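PDB 3PM6: putative fructose-bisphosphate aldolase from Coccidioides immitis, which binds a zinc ion and belongs to the class II fructose-bisphosphate aldolase family, built on a TIM barrel. Local coordinates for residues 26-31 against 246-251; 187-192 against 225-230. All coordinates share one frame; numbering follows the deposited sequence.

Interaction 1. Residues 26-31 against 246-251; sequences SFAIPA and AKVNVN
I29 and A31 pair with the 246-250 strand in parallel register, I29 beside K247 and A31 beside N249, the two short strand axes passing 4.7 Å apart at 28°. I29 straddles K247: its N donates to A246 O (3.0 Å), approaching from above that carbonyl plane, and its O takes V248 N (2.9 Å) almost head-on. A31 repeats the pattern one step on, its N giving to V248 O (2.7 Å) and its O accepting from V250 N, while N249 CA also leans a C-H on A31 O. Side chains then alternate between two layers. On the inner one, K247 and N249 both touch the A31 methyl, K247 CE at 3.8 Å and N249 OD1 at 3.3 Å from A31 CB. K247 runs extended past this methyl, CG anti to the backbone N (chi1 178°), and bends only at its last torsion; NZ then meets N249 OD1 at 3.0 Å, in the carboxamide plane on a lone pair, and makes a salt bridge with E148 OE1. Just before the strand, A28 CB packs on V248 CG2 (3.6 Å); V248 and P30 point to the other face, where P30 touches I289 and M290 of helix 271-292. These are the first and last strands of the eight-stranded parallel sheet, and their ladder closes the barrel. The chemistry implies an apolar outer side under the helix and, within, a buried K247 NZ given two partners, N249 OD1 and E148 OE1.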
loop_
_atom_site.group_PDB
_atom_site.type_symbol
_atom_site.label_atom_id
_atom_site.label_comp_id
_atom_site.label_asym_id
_atom_site.label_seq_id
_atom_site.Cartn_x
_atom_site.Cartn_y
_atom_site.Cartn_z
ATOM N N SER A 26 21.322 -9.761 -22.773
ATOM C CA SER A 26 22.316 -8.806 -22.284
ATOM C C SER A 26 21.760 -7.576 -21.555
ATOM O O SER A 26 22.203 -6.440 -21.799
ATOM C CB SER A 26 23.223 -8.348 -23.444
ATOM O OG SER A 26 24.259 -9.288 -23.666
ATOM N N PHE A 27 20.779 -7.780 -20.685
ATOM C CA PHE A 27 20.407 -6.693 -19.783
ATOM C C PHE A 27 20.094 -7.279 -18.418
ATOM O O PHE A 27 20.231 -8.498 -18.229
ATOM C CB PHE A 27 19.278 -5.835 -20.357
ATOM C CG PHE A 27 17.962 -6.556 -20.492
ATOM C CD1 PHE A 27 17.739 -7.451 -21.553
ATOM C CD2 PHE A 27 16.941 -6.332 -19.560
ATOM C CE1 PHE A 27 16.526 -8.118 -21.662
ATOM C CE2 PHE A 27 15.725 -6.984 -19.664
ATOM C CZ PHE A 27 15.516 -7.890 -20.704
ATOM N N ALA A 28 19.724 -6.422 -17.463
ATOM C CA ALA A 28 19.279 -6.888 -16.144
ATOM C C ALA A 28 17.899 -6.330 -15.800
ATOM O O ALA A 28 17.512 -5.254 -16.270
ATOM C CB ALA A 28 20.290 -6.551 -15.071
ATOM N N ILE A 29 17.162 -7.108 -15.004
ATOM C CA ILE A 29 15.851 -6.753 -14.492
ATOM C C ILE A 29 16.086 -5.770 -13.338
ATOM O O ILE A 29 16.928 -6.021 -12.478
ATOM C CB ILE A 29 15.141 -8.038 -13.951
ATOM C CG1 ILE A 29 14.994 -9.086 -15.066
ATOM C CG2 ILE A 29 13.793 -7.722 -13.255
ATOM C CD1 ILE A 29 14.249 -8.597 -16.362
ATOM N N PRO A 30 15.385 -4.623 -13.348
ATOM C CA PRO A 30 15.505 -3.720 -12.201
ATOM C C PRO A 30 14.677 -4.269 -11.050
ATOM O O PRO A 30 13.505 -4.485 -11.222
ATOM C CB PRO A 30 14.893 -2.399 -12.709
ATOM C CG PRO A 30 13.941 -2.804 -13.852
ATOM C CD PRO A 30 14.467 -4.124 -14.405
ATOM N N ALA A 31 15.299 -4.514 -9.902
ATOM C CA ALA A 31 14.623 -5.117 -8.736
ATOM C C ALA A 31 14.617 -4.093 -7.606
ATOM O O ALA A 31 15.603 -3.935 -6.884
ATOM C CB ALA A 31 15.348 -6.393 -8.310
ATOM N N ALA A 246 21.905 -10.685 -14.096
ATOM C CA ALA A 246 20.616 -10.600 -14.778
ATOM C C ALA A 246 19.557 -9.919 -13.941
ATOM O O ALA A 246 18.453 -9.696 -14.420
ATOM C CB ALA A 246 20.120 -12.015 -15.189
ATOM N N LYS A 247 19.881 -9.621 -12.689
ATOM C CA LYS A 247 18.958 -8.960 -11.778
ATOM C C LYS A 247 19.782 -7.974 -10.978
ATOM O O LYS A 247 20.805 -8.353 -10.362
ATOM C CB LYS A 247 18.290 -9.986 -10.855
ATOM C CG LYS A 247 17.309 -9.408 -9.790
ATOM C CD LYS A 247 16.624 -10.569 -9.045
ATOM C CE LYS A 247 15.809 -10.146 -7.838
ATOM N NZ LYS A 247 16.630 -10.105 -6.588
ATOM N N VAL A 248 19.344 -6.708 -10.998
ATOM C CA VAL A 248 19.985 -5.633 -10.234
ATOM C C VAL A 248 19.036 -5.078 -9.164
ATOM O O VAL A 248 17.970 -4.503 -9.485
ATOM C CB VAL A 248 20.432 -4.488 -11.188
ATOM C CG1 VAL A 248 20.863 -3.253 -10.394
ATOM C CG2 VAL A 248 21.525 -4.977 -12.137
ATOM N N ASN A 249 19.442 -5.240 -7.895
ATOM C CA ASN A 249 18.716 -4.749 -6.742
ATOM C C ASN A 249 19.084 -3.314 -6.414
ATOM O O ASN A 249 20.278 -2.965 -6.334
ATOM C CB ASN A 249 19.029 -5.593 -5.476
ATOM C CG ASN A 249 18.426 -6.998 -5.549
ATOM O OD1 ASN A 249 17.955 -7.430 -6.609
ATOM N ND2 ASN A 249 18.429 -7.703 -4.433
ATOM N N VAL A 250 18.056 -2.545 -6.079
ATOM C CA VAL A 250 18.197 -1.142 -5.793
ATOM C C VAL A 250 17.364 -0.817 -4.583
ATOM O O VAL A 250 16.277 -1.341 -4.421
ATOM C CB VAL A 250 17.662 -0.306 -6.977
ATOM C CG1 VAL A 250 17.845 1.163 -6.708
ATOM C CG2 VAL A 250 18.398 -0.689 -8.252
ATOM N N ASN A 251 17.862 0.075 -3.745
ATOM C CA ASN A 251 17.078 0.546 -2.612
ATOM C C ASN A 251 17.153 2.082 -2.430
ATOM O O ASN A 251 16.272 2.818 -2.919
ATOM C CB ASN A 251 17.477 -0.214 -1.322
ATOM C CG ASN A 251 16.639 0.207 -0.135
ATOM O OD1 ASN A 251 15.726 1.010 -0.301
ATOM N ND2 ASN A 251 16.941 -0.309 1.067
#

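Interaction 2. Residues 187-192 against 225-230. With ZN (zinc ion), chain S.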
loop_
_atom_site.group_PDB
_atom_site.type_symbol
_atom_site.label_atom_id
_atom_site.label_comp_id
_atom_site.label_asym_id
_atom_site.label_seq_id
_atom_site.Cartn_x
_atom_site.Cartn_y
_atom_site.Cartn_z
ATOM N N TRP A 187 18.501 -18.472 -8.407
ATOM C CA TRP A 187 19.410 -17.323 -8.554
ATOM C C TRP A 187 20.421 -17.248 -7.413
ATOM O O TRP A 187 20.144 -17.707 -6.324
ATOM C CB TRP A 187 18.609 -16.021 -8.601
ATOM C CG TRP A 187 17.391 -16.079 -9.494
ATOM C CD1 TRP A 187 17.272 -16.739 -10.685
ATOM C CD2 TRP A 187 16.144 -15.399 -9.291
ATOM N NE1 TRP A 187 16.004 -16.551 -11.213
ATOM C CE2 TRP A 187 15.296 -15.737 -10.370
ATOM C CE3 TRP A 187 15.657 -14.557 -8.292
ATOM C CZ2 TRP A 187 14.013 -15.238 -10.488
ATOM C CZ3 TRP A 187 14.366 -14.070 -8.403
ATOM C CH2 TRP A 187 13.560 -14.413 -9.493
ATOM N N LEU A 188 21.593 -16.678 -7.683
ATOM C CA LEU A 188 22.676 -16.536 -6.718
ATOM C C LEU A 188 23.060 -15.068 -6.600
ATOM O O LEU A 188 23.143 -14.384 -7.603
ATOM C CB LEU A 188 23.921 -17.324 -7.173
ATOM C CG LEU A 188 24.041 -18.831 -6.878
ATOM C CD1 LEU A 188 25.395 -19.361 -7.291
ATOM C CD2 LEU A 188 23.829 -19.114 -5.387
ATOM N N ALA A 189 23.282 -14.604 -5.366
ATOM C CA ALA A 189 23.712 -13.242 -5.060
ATOM C C ALA A 189 25.156 -13.329 -4.625
ATOM O O ALA A 189 25.435 -13.649 -3.466
ATOM C CB ALA A 189 22.863 -12.666 -3.924
ATOM N N PRO A 190 26.093 -13.091 -5.561
ATOM C CA PRO A 190 27.470 -13.299 -5.123
ATOM C C PRO A 190 28.025 -12.124 -4.324
ATOM O O PRO A 190 27.635 -10.981 -4.541
ATOM C CB PRO A 190 28.250 -13.503 -6.442
ATOM C CG PRO A 190 27.372 -12.814 -7.565
ATOM C CD PRO A 190 25.939 -12.957 -7.035
ATOM N N ALA A 191 28.926 -12.432 -3.397
ATOM C CA ALA A 191 29.759 -11.444 -2.700
ATOM C C ALA A 191 31.087 -11.300 -3.464
ATOM O O ALA A 191 31.877 -12.233 -3.532
ATOM C CB ALA A 191 30.010 -11.885 -1.254
ATOM N N PHE A 192 31.334 -10.142 -4.060
ATOM C CA PHE A 192 32.542 -10.002 -4.857
ATOM C C PHE A 192 33.131 -8.613 -4.707
ATOM O O PHE A 192 33.763 -8.122 -5.624
ATOM C CB PHE A 192 32.293 -10.397 -6.328
ATOM C CG PHE A 192 31.354 -9.477 -7.070
ATOM C CD1 PHE A 192 29.975 -9.538 -6.842
ATOM C CD2 PHE A 192 31.851 -8.565 -8.023
ATOM C CE1 PHE A 192 29.098 -8.695 -7.517
ATOM C CE2 PHE A 192 30.973 -7.709 -8.741
ATOM C CZ PHE A 192 29.603 -7.762 -8.483
ATOM N N VAL A 225 22.696 -12.223 -9.347
ATOM C CA VAL A 225 21.952 -11.122 -8.748
ATOM C C VAL A 225 22.929 -10.184 -8.084
ATOM O O VAL A 225 23.728 -10.600 -7.223
ATOM C CB VAL A 225 20.880 -11.638 -7.722
ATOM C CG1 VAL A 225 20.004 -10.498 -7.209
ATOM C CG2 VAL A 225 19.984 -12.680 -8.402
ATOM N N LEU A 226 22.836 -8.911 -8.481
ATOM C CA LEU A 226 23.696 -7.856 -7.989
ATOM C C LEU A 226 23.043 -7.148 -6.801
ATOM O O LEU A 226 21.953 -6.577 -6.915
ATOM C CB LEU A 226 23.996 -6.846 -9.106
ATOM C CG LEU A 226 24.943 -5.664 -8.766
ATOM C CD1 LEU A 226 26.273 -6.121 -8.198
ATOM C CD2 LEU A 226 25.200 -4.788 -9.985
ATOM N N HIS A 227 23.746 -7.170 -5.684
ATOM C CA HIS A 227 23.370 -6.444 -4.454
ATOM C C HIS A 227 24.366 -5.324 -4.183
ATOM O O HIS A 227 25.516 -5.393 -4.670
ATOM C CB HIS A 227 23.426 -7.411 -3.257
ATOM C CG HIS A 227 22.279 -8.366 -3.212
ATOM N ND1 HIS A 227 21.248 -8.230 -2.319
ATOM C CD2 HIS A 227 21.990 -9.456 -3.968
ATOM C CE1 HIS A 227 20.358 -9.189 -2.529
ATOM N NE2 HIS A 227 20.789 -9.951 -3.515
ATOM N N GLY A 228 23.935 -4.337 -3.384
ATOM C CA GLY A 228 24.734 -3.185 -3.040
ATOM C C GLY A 228 25.054 -2.221 -4.187
ATOM O O GLY A 228 26.098 -1.545 -4.196
ATOM N N ALA A 229 24.119 -2.118 -5.117
ATOM C CA ALA A 229 24.308 -1.422 -6.365
ATOM C C ALA A 229 23.896 0.065 -6.360
ATOM O O ALA A 229 24.081 0.765 -7.354
ATOM C CB ALA A 229 23.570 -2.204 -7.478
ATOM N N ASP A 230 23.351 0.549 -5.240
ATOM C CA ASP A 230 22.772 1.890 -5.177
ATOM C C ASP A 230 23.621 3.016 -5.814
ATOM O O ASP A 230 23.099 3.767 -6.658
ATOM C CB ASP A 230 22.401 2.254 -3.735
ATOM C CG ASP A 230 21.066 1.675 -3.333
ATOM O OD1 ASP A 230 20.136 1.755 -4.159
ATOM O OD2 ASP A 230 20.929 1.203 -2.180
HETATM ZN ZN ZN S . 20.783 -6.721 -0.931
HETATM O O HOH W 1 25.321 -9.657 -5.458
#
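V225 O and P190 O both accept from one water, at 2.6 Å for V225 O, and the same water takes the N-H of H227 (3.0 Å from H227 N). The water thus joins the two segments where their direct pairing ends, just beyond a single backbone bond, V225 N to L188 O, of 2.8 Å but bent to 138° at the hydrogen. V225 O is further lined by A189, whose CA directs a C-H at it, and by P190 CD at 3.2 Å. On the V225 side chain, CG2 rests on W187 CB. A189 CB presses closely on the imidazole of H227, 3.3 Å from its CD2, while V225 O lies at the ring edge, in plane. With CG anti to the carbonyl carbon (chi1 -75°), H227 brings ND1 to the zinc ion at 2.1 Å; H91 and H196 supply the other two protein ligands. NE2 is hydrogen-bonded to E148 OE2, so both ring nitrogens are held and the rotation of the imidazole is fixed. Farther out, F192 and L226 cross at about a right angle, L226 CD1 meeting the ring at its edge, 3.7 Å from CZ. The contact links the first and last elements of the beta-alpha-beta unit formed by strand 187-188, helix 208-218 and strand 223-226. P190 and F192 pack on L211 of helix 208-218, L226 reaches F237 and C240 of helix 234-242, and on strand 245-250 V225 touches K247 and N249, and H227 touches N249.

Overall arrangement
Interactions 1 and 2 lie in one barrel wall, their centres about 10 Å apart, and share the seam between adjacent strands 223-226 and 245-250, where K247 O probably bonds to L226 N at 2.8 Å. Along the chain, interaction 2 is nested within the long loop closed by interaction 1. At the C-terminal ends of the strands both approach the zinc ion: H227 binds it, and the N249 side chain lies about 4 Å from it, with N249 ND2 packed 3.1 Å from H227 CE1. E148 serves both contacts, OE1 toward K247 and OE2 toward H227. Beyond the strands, D230 OD1 and N251 N probably form another bond.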